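Side-chain contact in uncharacterized protein Atu1735 (PDB 2PPX), which is of unknown function but probably binds DNA through an XRE-like helix-turn-helix domain: residues A[69-72]-A[73-76]. Numbering follows the deposited sequence.
Sequences EPDQ and PARA. With SO4 (sulfate ion), chain E; SO4 (sulfate ion), chain D; SO4 (sulfate ion), chain B.
Arg75 NH1 bonds both to Pro70 O, at 3.0 Å, and to a sulfate (chain D). The Pro70 bond is bent, 141° at the hydrogen, but the carbonyl oxygen lies near the guanidinium plane. NH2 reaches a second oxygen of the same sulfate, so the NH1–NH2 edge grips that ion in a bidentate way. The neighbouring edge does the same for another sulfate (chain E): Arg75 NE donates to O1 and NH2 to O2, the latter at 2.7 Å. A turn about the CG–CD bond (chi3 -63°) folds the arginine back over the start of its helix, where Gln72 CA lies 3.7 Å above one guanidinium face, offset toward its rim. The extended Gln72 side chain brings NE2 to O3 of the chain E sulfate, its amide nearly parallel to the guanidinium. The ions probably come from the crystallisation liquor; in the crystal these bonds hold the rotation of the arginine head.

Asp71 is the N-cap. A chi1 of 69° turns its carboxylate back toward the helix start, where Asp71 OD1 takes the capping bond from Ala74 N at 3.0 Å. Asp71 OD1 also lies 3.2 Å from Pro73 CD. The first helical backbone bonds follow, Arg75 N to Asp71 O and Ala76 N to Gln72 O. Pro70 CB packs on Ala74 CB at 3.8 Å, and its ring crosses the arginine chain near CG.

The contact lies where the loop after helix 57-64 enters helix 72-83. Pro70 and Ala74 both rest on Trp63 of helix 57-64, while Pro73 packs on Pro56 of the second subunit.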
loop_
_atom_site.group_PDB
_atom_site.type_symbol
_atom_site.label_atom_id
_atom_site.label_comp_id
_atom_site.label_asym_id
_atom_site.label_seq_id
_atom_site.Cartn_x
_atom_site.Cartn_y
_atom_site.Cartn_z
ATOM N N GLU A 69 4.392 -4.566 -7.561
ATOM C CA GLU A 69 5.721 -4.581 -6.944
ATOM C C GLU A 69 5.628 -4.078 -5.506
ATOM O O GLU A 69 4.814 -3.193 -5.220
ATOM C CB GLU A 69 6.666 -3.676 -7.716
ATOM C CG GLU A 69 7.030 -4.260 -9.081
ATOM C CD GLU A 69 7.983 -3.386 -9.875
ATOM O OE1 GLU A 69 8.011 -2.148 -9.642
ATOM O OE2 GLU A 69 8.677 -3.946 -10.755
ATOM N N PRO A 70 6.473 -4.625 -4.619
ATOM C CA PRO A 70 6.534 -4.171 -3.203
ATOM C C PRO A 70 6.858 -2.666 -3.147
ATOM O O PRO A 70 7.692 -2.190 -3.923
ATOM C CB PRO A 70 7.697 -5.004 -2.608
ATOM C CG PRO A 70 8.462 -5.564 -3.848
ATOM C CD PRO A 70 7.419 -5.724 -4.905
ATOM N N ASP A 71 6.204 -1.947 -2.238
ATOM C CA ASP A 71 6.494 -0.533 -1.946
ATOM C C ASP A 71 7.801 -0.418 -1.126
ATOM O O ASP A 71 8.458 -1.431 -0.862
ATOM C CB ASP A 71 5.291 0.167 -1.242
ATOM C CG ASP A 71 5.029 -0.337 0.215
ATOM O OD1 ASP A 71 5.795 -1.133 0.823
ATOM O OD2 ASP A 71 4.004 0.100 0.797
ATOM N N GLN A 72 8.193 0.798 -0.764
ATOM C CA GLN A 72 9.548 0.999 -0.204
ATOM C C GLN A 72 9.756 0.271 1.134
ATOM O O GLN A 72 10.781 -0.444 1.274
ATOM C CB GLN A 72 9.997 2.483 -0.166
ATOM C CG GLN A 72 11.524 2.622 0.105
ATOM C CD GLN A 72 12.057 4.067 0.329
ATOM O OE1 GLN A 72 11.303 5.051 0.396
ATOM N NE2 GLN A 72 13.389 4.182 0.420
ATOM N N PRO A 73 8.785 0.412 2.093
ATOM C CA PRO A 73 8.961 -0.331 3.376
ATOM C C PRO A 73 8.999 -1.832 3.139
ATOM O O PRO A 73 9.766 -2.517 3.774
ATOM C CB PRO A 73 7.705 0.065 4.202
ATOM C CG PRO A 73 7.294 1.376 3.622
ATOM C CD PRO A 73 7.543 1.221 2.127
ATOM N N ALA A 74 8.175 -2.335 2.217
ATOM C CA ALA A 74 8.218 -3.781 1.905
ATOM C C ALA A 74 9.540 -4.264 1.306
ATOM O O ALA A 74 10.002 -5.369 1.645
ATOM C CB ALA A 74 7.022 -4.159 0.993
ATOM N N ARG A 75 10.150 -3.468 0.412
ATOM C CA ARG A 75 11.445 -3.831 -0.139
ATOM C C ARG A 75 12.491 -3.871 0.946
ATOM O O ARG A 75 13.350 -4.779 0.953
ATOM C CB ARG A 75 11.919 -2.863 -1.247
ATOM C CG ARG A 75 11.016 -2.905 -2.481
ATOM C CD ARG A 75 11.663 -2.208 -3.658
ATOM N NE ARG A 75 11.905 -0.760 -3.470
ATOM C CZ ARG A 75 11.009 0.217 -3.686
ATOM N NH1 ARG A 75 9.734 -0.040 -4.031
ATOM N NH2 ARG A 75 11.392 1.481 -3.546
ATOM N N ALA A 76 12.452 -2.875 1.845
ATOM C CA ALA A 76 13.404 -2.822 2.972
ATOM C C ALA A 76 13.221 -4.077 3.836
ATOM O O ALA A 76 14.183 -4.739 4.218
ATOM C CB ALA A 76 13.190 -1.563 3.775
HETATM S S SO4 E . 14.883 1.757 -2.267
HETATM O O1 SO4 E . 14.463 0.359 -2.096
HETATM O O2 SO4 E . 13.910 2.463 -3.099
HETATM O O3 SO4 E . 14.991 2.476 -0.996
HETATM O O4 SO4 E . 16.194 1.753 -2.905
HETATM S S SO4 D . 7.728 3.171 -4.650
HETATM O O1 SO4 D . 8.970 3.536 -3.958
HETATM O O2 SO4 D . 7.457 1.741 -4.531
HETATM O O3 SO4 D . 6.591 3.899 -4.093
HETATM O O4 SO4 D . 7.977 3.516 -6.053
HETATM S S SO4 B . 2.900 -1.271 -9.021
HETATM O O1 SO4 B . 1.968 -1.581 -10.112
HETATM O O2 SO4 B . 2.664 0.068 -8.489
HETATM O O3 SO4 B . 2.754 -2.228 -7.928
HETATM O O4 SO4 B . 4.225 -1.335 -9.643
#